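Local coordinates for protein threonine synthase (Brucella melitensis bv. 1, PDB 4F4F) that probably catalyses the pyridoxal-phosphate-dependent conversion of O-phospho-L-homoserine and water into L-threonine and phosphate, the last step of threonine biosynthesis, at residues Gly136-Ala144 and Ala218-Ser226; Trp229-Phe240 and Gly263-Met274. All coordinates share one frame; numbering follows the deposited sequence.

Contacts 1 and 2 follow one another along the chain, and both belong to the pyridoxal-phosphate-dependent enzyme region, with centres about 24 Å apart. Contact 1 adds the outermost strand, 221-223, to a parallel sheet and is only partly buried; it is held largely through backbone hydrogen bonds, with water bridging at one end. Contact 2 lies nearer the centre of the molecule, where helix 263-274 meets 229-240 through wholly buried residues, small against large, and starts at the cofactor phosphate. The chain leaving strand 221-223 leads through a short link into helix 229-232, and Arg231 of contact 2 packs against Val224, Asn225 and Ser226 of contact 1.

Contact 1 of 2, residues Gly136-Ala144 and Ala218-Ser226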
loop_
_atom_site.group_PDB
_atom_site.type_symbol
_atom_site.label_atom_id
_atom_site.label_comp_id
_atom_site.label_asym_id
_atom_site.label_seq_id
_atom_site.Cartn_x
_atom_site.Cartn_y
_atom_site.Cartn_z
ATOM N N GLY A 136 0.619 27.533 0.436
ATOM C CA GLY A 136 1.380 28.208 1.487
ATOM C C GLY A 136 1.261 27.551 2.845
ATOM O O GLY A 136 1.264 28.234 3.891
ATOM N N GLU A 137 1.127 26.225 2.829
ATOM C CA GLU A 137 0.952 25.451 4.055
ATOM C C GLU A 137 2.109 24.508 4.253
ATOM O O GLU A 137 2.932 24.267 3.338
ATOM C CB GLU A 137 -0.338 24.628 3.995
ATOM C CG GLU A 137 -1.590 25.452 4.231
ATOM C CD GLU A 137 -2.844 24.660 3.967
ATOM O OE1 GLU A 137 -2.762 23.426 3.976
ATOM O OE2 GLU A 137 -3.905 25.269 3.738
ATOM N N ARG A 138 2.152 23.969 5.462
ATOM C CA ARG A 138 3.090 22.940 5.836
ATOM C C ARG A 138 2.267 21.862 6.521
ATOM O O ARG A 138 1.081 22.071 6.809
ATOM C CB ARG A 138 4.153 23.498 6.792
ATOM C CG ARG A 138 4.865 24.745 6.259
ATOM C CD ARG A 138 6.074 25.132 7.091
ATOM N NE ARG A 138 6.894 23.941 7.237
ATOM C CZ ARG A 138 7.860 23.569 6.403
ATOM N NH1 ARG A 138 8.195 24.321 5.359
ATOM N NH2 ARG A 138 8.498 22.429 6.627
ATOM N N ALA A 139 2.876 20.710 6.744
ATOM C CA ALA A 139 2.203 19.632 7.493
ATOM C C ALA A 139 3.175 18.920 8.426
ATOM O O ALA A 139 4.369 18.838 8.145
ATOM C CB ALA A 139 1.556 18.629 6.555
ATOM N N THR A 140 2.632 18.362 9.508
ATOM C CA THR A 140 3.371 17.534 10.441
ATOM C C THR A 140 2.785 16.123 10.258
ATOM O O THR A 140 1.637 15.872 10.612
ATOM C CB THR A 140 3.188 18.045 11.887
ATOM O OG1 THR A 140 3.638 19.410 11.981
ATOM C CG2 THR A 140 3.956 17.165 12.877
ATOM N N ILE A 141 3.555 15.243 9.628
ATOM C CA ILE A 141 3.133 13.843 9.387
ATOM C C ILE A 141 3.408 13.036 10.634
ATOM O O ILE A 141 4.529 13.057 11.147
ATOM C CB ILE A 141 3.893 13.194 8.209
ATOM C CG1 ILE A 141 3.850 14.112 6.949
ATOM C CG2 ILE A 141 3.346 11.775 7.941
ATOM C CD1 ILE A 141 2.498 14.229 6.301
ATOM N N VAL A 142 2.401 12.333 11.138
ATOM C CA VAL A 142 2.589 11.552 12.365
ATOM C C VAL A 142 2.036 10.139 12.160
ATOM O O VAL A 142 0.951 9.982 11.640
ATOM C CB VAL A 142 1.941 12.253 13.595
ATOM C CG1 VAL A 142 2.220 11.442 14.850
ATOM C CG2 VAL A 142 2.507 13.672 13.800
ATOM N N GLY A 143 2.818 9.114 12.481
ATOM C CA GLY A 143 2.331 7.746 12.444
ATOM C C GLY A 143 3.025 6.816 13.408
ATOM O O GLY A 143 4.048 7.166 14.005
ATOM N N ALA A 144 2.434 5.636 13.587
ATOM C CA ALA A 144 2.988 4.584 14.427
ATOM C C ALA A 144 3.273 3.388 13.537
ATOM O O ALA A 144 2.559 3.169 12.553
ATOM C CB ALA A 144 1.995 4.200 15.511
ATOM N N ALA A 218 -2.809 23.408 15.377
ATOM C CA ALA A 218 -1.569 24.168 15.567
ATOM C C ALA A 218 -0.401 23.573 14.766
ATOM O O ALA A 218 0.451 24.303 14.268
ATOM C CB ALA A 218 -1.220 24.263 17.048
ATOM N N LEU A 219 -0.381 22.250 14.629
ATOM C CA LEU A 219 0.766 21.563 14.032
ATOM C C LEU A 219 0.461 21.112 12.611
ATOM O O LEU A 219 1.323 20.528 11.994
ATOM C CB LEU A 219 1.193 20.338 14.872
ATOM C CG LEU A 219 2.232 20.535 15.999
ATOM C CD1 LEU A 219 3.592 20.915 15.421
ATOM C CD2 LEU A 219 1.807 21.581 17.020
ATOM N N SER A 220 -0.747 21.390 12.099
ATOM C CA SER A 220 -1.188 20.901 10.782
ATOM C C SER A 220 -0.954 19.377 10.633
ATOM O O SER A 220 -0.379 18.889 9.643
ATOM C CB SER A 220 -0.507 21.685 9.661
ATOM O OG SER A 220 -0.804 23.073 9.741
ATOM N N LEU A 221 -1.399 18.625 11.643
ATOM C CA LEU A 221 -1.139 17.185 11.701
ATOM C C LEU A 221 -1.773 16.442 10.527
ATOM O O LEU A 221 -2.894 16.723 10.158
ATOM C CB LEU A 221 -1.676 16.591 12.998
ATOM C CG LEU A 221 -0.697 15.769 13.812
ATOM C CD1 LEU A 221 0.368 16.697 14.402
ATOM C CD2 LEU A 221 -1.465 15.015 14.881
ATOM N N SER A 222 -1.039 15.487 9.964
ATOM C CA SER A 222 -1.548 14.605 8.915
ATOM C C SER A 222 -1.002 13.180 9.130
ATOM O O SER A 222 0.100 13.004 9.671
ATOM C CB SER A 222 -1.154 15.134 7.548
ATOM O OG SER A 222 -1.837 14.440 6.528
ATOM N N GLY A 223 -1.803 12.181 8.752
ATOM C CA GLY A 223 -1.553 10.794 9.126
ATOM C C GLY A 223 -0.802 9.973 8.089
ATOM O O GLY A 223 -0.598 10.395 6.959
ATOM N N VAL A 224 -0.361 8.796 8.509
ATOM C CA VAL A 224 0.280 7.842 7.633
ATOM C C VAL A 224 -0.686 6.701 7.603
ATOM O O VAL A 224 -0.825 5.977 8.583
ATOM C CB VAL A 224 1.622 7.334 8.204
ATOM C CG1 VAL A 224 2.186 6.214 7.342
ATOM C CG2 VAL A 224 2.613 8.473 8.290
ATOM N N ASN A 225 -1.434 6.567 6.520
ATOM C CA ASN A 225 -2.206 5.365 6.441
ATOM C C ASN A 225 -2.753 4.975 5.126
ATOM O O ASN A 225 -2.862 5.756 4.162
ATOM C CB ASN A 225 -3.335 5.409 7.445
ATOM C CG ASN A 225 -4.173 6.606 7.277
ATOM O OD1 ASN A 225 -4.601 6.907 6.158
ATOM N ND2 ASN A 225 -4.423 7.321 8.379
ATOM N N SER A 226 -3.212 3.739 5.200
ATOM C CA SER A 226 -3.442 2.923 4.101
ATOM C C SER A 226 -4.658 3.397 3.332
ATOM O O SER A 226 -4.832 2.976 2.200
ATOM C CB SER A 226 -3.600 1.462 4.611
ATOM O OG SER A 226 -4.588 1.398 5.650
HETATM O O HOH W 1 -1.001 8.228 11.280
HETATM O O HOH W 2 0.604 3.923 9.766
#
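Thr140 is gripped by three hydrogen bonds from 218-226. Its OG1 donates to Leu219 O over 2.6 Å, in the carbonyl plane; with OG1 beside the backbone N (chi1 -59°), the hydroxyl faces the end of helix 213-219. Thr140 N reaches Ser220 O at 3.1 Å, the donor well above the carbonyl plane, and Thr140 O receives Ser222 N at 2.8 Å. Val142 N then donates to Ser222 O, continuing the parallel ladder. Ser220, at positive phi, closes the helix in a Schellman motif and turns the chain into strand 221-223.

Beyond Gly223 the pairing gives way to water: one molecule donates to Val142 O at 2.6 Å and accepts from Val224 N at 2.9 Å.

On one face, Leu221 CD1 touches both Thr140 CG2 and Val142 CG2, and helix 199-211 covers this face through Met209 and Phe210. On the other, Ile141 and Val224 cross at about a right angle, their CG2 methyls pressed to 3.4 Å, while Ile141 CD1 meets Ser222 CB; Met128 of helix 117-134 packs on Ile141. Beta-branched residues suit the extended inner strand, and threonine adds a hydroxyl that also bonds Ser466.

The result is an edge strand paired by backbone bonds, with a threonine hydroxyl tying in the end of the preceding helix and water taking over where the strands part.

Contact 2 of 2, residues Trp229-Phe240 and Gly263-Met274; sequences WARIMPQVVYYF and GDIFAGYVAKRM. With PLP (pyridoxal-5'-phosphate), chain C.
The phosphate-binding N-terminus of helix 263-274 packs here against 229-240. Asp264 N donates to PLP O3P at 2.9 Å, and Gly260, Asn261 and Phe262 add backbone N-H groups, so the helix start probably favours the anionic phosphate. Behind it, Ile232 CG2 rests on Gly263 O, where glycine lets the chains approach closely.

Tyr239 lies flat on the helix: Gly268 CA sits 3.4 Å from the ring centroid, 6° off its normal, a CH-pi contact that a residue lacking a side chain allows. CG beside the backbone N (chi1 -68°) lays the ring there, and its OH donates to Asp264 O at 2.9 Å, from above the carbonyl plane. Val236 is a knob among Ala267, Val270, Ala271 and Met274; the small alanines let its two methyls come close, CG2 meeting Val270 CG1 at 3.9 Å and CG1 meeting Met274 SD at 3.8 Å. Farther along, Phe240 CE1 touches Ala271 CB, and Met274 SD lies obliquely to the Phe240 ring in a Met-aromatic contact.

Helices 236-240 and 263-274 cross at -60°, with helix 56-64 packing on Val236, helix 321-328 on Ile232 and Phe266, and Phe255 of strand 253-258 edge-to-face with Tyr239.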
loop_
_atom_site.group_PDB
_atom_site.type_symbol
_atom_site.label_atom_id
_atom_site.label_comp_id
_atom_site.label_asym_id
_atom_site.label_seq_id
_atom_site.Cartn_x
_atom_site.Cartn_y
_atom_site.Cartn_z
ATOM N N TRP A 229 -6.514 8.117 -0.687
ATOM C CA TRP A 229 -6.576 7.832 -2.116
ATOM C C TRP A 229 -5.174 7.819 -2.754
ATOM O O TRP A 229 -4.945 7.045 -3.635
ATOM C CB TRP A 229 -7.536 8.795 -2.808
ATOM C CG TRP A 229 -7.490 8.672 -4.300
ATOM C CD1 TRP A 229 -6.989 9.591 -5.222
ATOM C CD2 TRP A 229 -7.882 7.488 -5.099
ATOM N NE1 TRP A 229 -7.054 9.082 -6.490
ATOM C CE2 TRP A 229 -7.613 7.832 -6.488
ATOM C CE3 TRP A 229 -8.426 6.241 -4.797
ATOM C CZ2 TRP A 229 -7.860 6.948 -7.509
ATOM C CZ3 TRP A 229 -8.692 5.368 -5.842
ATOM C CH2 TRP A 229 -8.400 5.708 -7.160
ATOM N N ALA A 230 -4.194 8.602 -2.260
ATOM C CA ALA A 230 -2.851 8.651 -2.915
ATOM C C ALA A 230 -1.914 7.518 -2.491
ATOM O O ALA A 230 -0.857 7.303 -3.118
ATOM C CB ALA A 230 -2.203 10.014 -2.715
ATOM N N ARG A 231 -2.274 6.752 -1.473
ATOM C CA ARG A 231 -1.596 5.467 -1.279
ATOM C C ARG A 231 -2.064 4.455 -2.283
ATOM O O ARG A 231 -1.396 3.429 -2.505
ATOM C CB ARG A 231 -1.830 4.883 0.135
ATOM C CG ARG A 231 -1.011 5.551 1.222
ATOM C CD ARG A 231 0.419 5.025 1.272
ATOM N NE ARG A 231 0.444 3.691 1.843
ATOM C CZ ARG A 231 0.433 3.420 3.154
ATOM N NH1 ARG A 231 0.434 4.392 4.064
ATOM N NH2 ARG A 231 0.401 2.153 3.573
ATOM N N ILE A 232 -3.262 4.651 -2.836
ATOM C CA ILE A 232 -3.760 3.656 -3.782
ATOM C C ILE A 232 -3.449 4.051 -5.210
ATOM O O ILE A 232 -2.928 3.270 -5.971
ATOM C CB ILE A 232 -5.263 3.434 -3.630
ATOM C CG1 ILE A 232 -5.546 2.811 -2.243
ATOM C CG2 ILE A 232 -5.781 2.536 -4.763
ATOM C CD1 ILE A 232 -7.024 2.539 -2.036
ATOM N N MET A 233 -3.761 5.288 -5.563
ATOM C CA MET A 233 -3.645 5.740 -6.939
ATOM C C MET A 233 -2.345 5.324 -7.656
ATOM O O MET A 233 -2.398 4.847 -8.773
ATOM C CB MET A 233 -3.818 7.260 -6.971
ATOM C CG MET A 233 -3.661 7.875 -8.328
ATOM S SD MET A 233 -3.775 9.670 -8.175
ATOM C CE MET A 233 -2.097 10.149 -8.466
ATOM N N PRO A 234 -1.172 5.530 -7.049
ATOM C CA PRO A 234 0.047 5.234 -7.808
ATOM C C PRO A 234 0.233 3.757 -8.168
ATOM O O PRO A 234 1.015 3.403 -9.070
ATOM C CB PRO A 234 1.166 5.711 -6.885
ATOM C CG PRO A 234 0.535 6.670 -5.938
ATOM C CD PRO A 234 -0.860 6.145 -5.749
ATOM N N GLN A 235 -0.427 2.899 -7.410
ATOM C CA GLN A 235 -0.278 1.477 -7.585
ATOM C C GLN A 235 -0.966 0.965 -8.856
ATOM O O GLN A 235 -0.607 -0.100 -9.364
ATOM C CB GLN A 235 -0.796 0.782 -6.359
ATOM C CG GLN A 235 0.031 1.120 -5.140
ATOM C CD GLN A 235 -0.243 0.185 -3.988
ATOM O OE1 GLN A 235 -0.879 0.580 -3.016
ATOM N NE2 GLN A 235 0.198 -1.129 -4.123
ATOM N N VAL A 236 -1.866 1.774 -9.404
ATOM C CA VAL A 236 -2.523 1.458 -10.679
ATOM C C VAL A 236 -1.478 1.242 -11.796
ATOM O O VAL A 236 -1.636 0.372 -12.652
ATOM C CB VAL A 236 -3.498 2.576 -11.069
ATOM C CG1 VAL A 236 -4.143 2.280 -12.441
ATOM C CG2 VAL A 236 -4.579 2.755 -10.011
ATOM N N VAL A 237 -0.371 1.978 -11.714
ATOM C CA VAL A 237 0.581 2.030 -12.779
ATOM C C VAL A 237 1.180 0.656 -13.097
ATOM O O VAL A 237 1.273 0.267 -14.262
ATOM C CB VAL A 237 1.697 3.059 -12.498
ATOM C CG1 VAL A 237 2.705 3.060 -13.639
ATOM C CG2 VAL A 237 1.099 4.489 -12.341
ATOM N N TYR A 238 1.622 -0.072 -12.074
ATOM C CA TYR A 238 2.376 -1.283 -12.358
ATOM C C TYR A 238 1.498 -2.414 -12.917
ATOM O O TYR A 238 2.000 -3.339 -13.550
ATOM C CB TYR A 238 3.257 -1.723 -11.218
ATOM C CG TYR A 238 2.590 -1.853 -9.895
ATOM C CD1 TYR A 238 1.718 -2.886 -9.641
ATOM C CD2 TYR A 238 2.929 -1.013 -8.854
ATOM C CE1 TYR A 238 1.119 -3.014 -8.385
ATOM C CE2 TYR A 238 2.348 -1.154 -7.612
ATOM C CZ TYR A 238 1.448 -2.142 -7.393
ATOM O OH TYR A 238 0.886 -2.267 -6.116
ATOM N N TYR A 239 0.192 -2.302 -12.725
ATOM C CA TYR A 239 -0.720 -3.215 -13.433
ATOM C C TYR A 239 -0.667 -2.966 -14.937
ATOM O O TYR A 239 -0.506 -3.902 -15.711
ATOM C CB TYR A 239 -2.141 -3.093 -12.926
ATOM C CG TYR A 239 -2.281 -3.600 -11.543
ATOM C CD1 TYR A 239 -2.549 -4.935 -11.302
ATOM C CD2 TYR A 239 -2.160 -2.748 -10.458
ATOM C CE1 TYR A 239 -2.682 -5.404 -10.015
ATOM C CE2 TYR A 239 -2.246 -3.217 -9.159
ATOM C CZ TYR A 239 -2.536 -4.555 -8.963
ATOM O OH TYR A 239 -2.692 -5.024 -7.708
ATOM N N PHE A 240 -0.693 -1.702 -15.348
ATOM C CA PHE A 240 -0.452 -1.367 -16.737
ATOM C C PHE A 240 0.917 -1.808 -17.275
ATOM O O PHE A 240 1.007 -2.414 -18.352
ATOM C CB PHE A 240 -0.628 0.145 -16.987
ATOM C CG PHE A 240 -2.087 0.573 -17.120
ATOM C CD1 PHE A 240 -2.868 0.818 -15.994
ATOM C CD2 PHE A 240 -2.655 0.758 -18.359
ATOM C CE1 PHE A 240 -4.183 1.238 -16.113
ATOM C CE2 PHE A 240 -3.978 1.140 -18.479
ATOM C CZ PHE A 240 -4.739 1.388 -17.366
ATOM N N GLY A 263 -5.624 -2.128 -0.656
ATOM C CA GLY A 263 -5.336 -0.955 -1.464
ATOM C C GLY A 263 -4.612 -1.347 -2.740
ATOM O O GLY A 263 -4.870 -0.819 -3.805
ATOM N N ASP A 264 -3.714 -2.306 -2.600
ATOM C CA ASP A 264 -2.960 -2.863 -3.730
ATOM C C ASP A 264 -3.858 -3.483 -4.790
ATOM O O ASP A 264 -3.900 -3.041 -5.954
ATOM C CB ASP A 264 -1.869 -3.870 -3.259
ATOM C CG ASP A 264 -2.322 -4.913 -2.190
ATOM O OD1 ASP A 264 -3.575 -5.269 -1.972
ATOM O OD2 ASP A 264 -1.317 -5.453 -1.562
ATOM N N ILE A 265 -4.626 -4.481 -4.382
ATOM C CA ILE A 265 -5.518 -5.137 -5.313
ATOM C C ILE A 265 -6.639 -4.201 -5.772
ATOM O O ILE A 265 -7.098 -4.315 -6.922
ATOM C CB ILE A 265 -6.063 -6.483 -4.764
ATOM C CG1 ILE A 265 -6.492 -7.365 -5.937
ATOM C CG2 ILE A 265 -7.166 -6.254 -3.731
ATOM C CD1 ILE A 265 -7.018 -8.754 -5.543
ATOM N N PHE A 266 -7.063 -3.277 -4.915
ATOM C CA PHE A 266 -8.069 -2.301 -5.367
ATOM C C PHE A 266 -7.522 -1.470 -6.537
ATOM O O PHE A 266 -8.258 -1.163 -7.447
ATOM C CB PHE A 266 -8.657 -1.422 -4.242
ATOM C CG PHE A 266 -9.850 -0.619 -4.708
ATOM C CD1 PHE A 266 -11.095 -1.184 -4.743
ATOM C CD2 PHE A 266 -9.685 0.695 -5.194
ATOM C CE1 PHE A 266 -12.205 -0.471 -5.255
ATOM C CE2 PHE A 266 -10.767 1.414 -5.691
ATOM C CZ PHE A 266 -12.030 0.824 -5.725
ATOM N N ALA A 267 -6.234 -1.145 -6.529
ATOM C CA ALA A 267 -5.577 -0.452 -7.648
ATOM C C ALA A 267 -5.608 -1.243 -8.943
ATOM O O ALA A 267 -5.763 -0.649 -10.034
ATOM C CB ALA A 267 -4.127 -0.060 -7.304
ATOM N N GLY A 268 -5.530 -2.564 -8.834
ATOM C CA GLY A 268 -5.698 -3.463 -9.979
ATOM C C GLY A 268 -7.121 -3.421 -10.497
ATOM O O GLY A 268 -7.353 -3.379 -11.707
ATOM N N TYR A 269 -8.074 -3.380 -9.575
ATOM C CA TYR A 269 -9.474 -3.185 -9.943
ATOM C C TYR A 269 -9.654 -1.865 -10.711
ATOM O O TYR A 269 -10.397 -1.811 -11.724
ATOM C CB TYR A 269 -10.373 -3.287 -8.713
ATOM C CG TYR A 269 -11.812 -2.938 -8.960
ATOM C CD1 TYR A 269 -12.710 -3.877 -9.451
ATOM C CD2 TYR A 269 -12.280 -1.680 -8.695
ATOM C CE1 TYR A 269 -14.024 -3.545 -9.690
ATOM C CE2 TYR A 269 -13.611 -1.351 -8.910
ATOM C CZ TYR A 269 -14.466 -2.289 -9.409
ATOM O OH TYR A 269 -15.767 -1.913 -9.671
ATOM N N VAL A 270 -8.985 -0.824 -10.263
ATOM C CA VAL A 270 -9.087 0.474 -10.876
ATOM C C VAL A 270 -8.533 0.383 -12.290
ATOM O O VAL A 270 -9.137 0.891 -13.242
ATOM C CB VAL A 270 -8.362 1.592 -10.074
ATOM C CG1 VAL A 270 -8.335 2.918 -10.902
ATOM C CG2 VAL A 270 -9.071 1.817 -8.748
ATOM N N ALA A 271 -7.381 -0.262 -12.448
ATOM C CA ALA A 271 -6.826 -0.461 -13.776
ATOM C C ALA A 271 -7.813 -1.131 -14.726
ATOM O O ALA A 271 -7.997 -0.705 -15.858
ATOM C CB ALA A 271 -5.544 -1.254 -13.705
ATOM N N LYS A 272 -8.438 -2.190 -14.248
ATOM C CA LYS A 272 -9.475 -2.866 -14.990
ATOM C C LYS A 272 -10.631 -1.920 -15.333
ATOM O O LYS A 272 -11.089 -1.899 -16.477
ATOM C CB LYS A 272 -9.995 -4.062 -14.197
ATOM C CG LYS A 272 -11.022 -4.933 -14.919
ATOM C CD LYS A 272 -11.416 -6.171 -14.106
ATOM C CE LYS A 272 -12.218 -7.154 -14.944
ATOM N NZ LYS A 272 -13.036 -8.111 -14.124
ATOM N N ARG A 273 -11.120 -1.172 -14.360
ATOM C CA ARG A 273 -12.171 -0.178 -14.642
ATOM C C ARG A 273 -11.753 0.835 -15.716
ATOM O O ARG A 273 -12.598 1.318 -16.479
ATOM C CB ARG A 273 -12.586 0.546 -13.358
ATOM C CG ARG A 273 -13.393 -0.302 -12.379
ATOM C CD ARG A 273 -14.767 -0.675 -12.932
ATOM N NE ARG A 273 -15.587 0.508 -13.205
ATOM C CZ ARG A 273 -16.354 1.135 -12.323
ATOM N NH1 ARG A 273 -16.489 0.684 -11.086
ATOM N NH2 ARG A 273 -17.025 2.211 -12.689
ATOM N N MET A 274 -10.465 1.175 -15.760
ATOM C CA MET A 274 -9.973 2.122 -16.754
ATOM C C MET A 274 -9.868 1.520 -18.169
ATOM O O MET A 274 -9.703 2.263 -19.119
ATOM C CB MET A 274 -8.619 2.684 -16.363
ATOM C CG MET A 274 -8.635 3.495 -15.080
ATOM S SD MET A 274 -6.966 3.821 -14.512
ATOM C CE MET A 274 -6.439 4.978 -15.794
HETATM N N1 PLP C . 2.882 -7.489 1.502
HETATM C C2 PLP C . 3.795 -6.616 2.075
HETATM C C2A PLP C . 5.288 -6.859 2.110
HETATM C C3 PLP C . 3.302 -5.343 2.678
HETATM O O3 PLP C . 4.209 -4.467 3.241
HETATM C C4 PLP C . 1.814 -5.104 2.646
HETATM C C4A PLP C . 1.186 -3.867 3.204
HETATM C C5 PLP C . 0.929 -6.102 1.996
HETATM C C6 PLP C . 1.539 -7.253 1.442
HETATM C C5A PLP C . -0.587 -5.829 1.916
HETATM O O4P PLP C . -0.952 -4.640 1.100
HETATM P P PLP C . -2.446 -3.957 1.000
HETATM O O1P PLP C . -3.391 -5.106 0.682
HETATM O O2P PLP C . -2.655 -3.354 2.374
HETATM O O3P PLP C . -2.414 -2.898 -0.082
#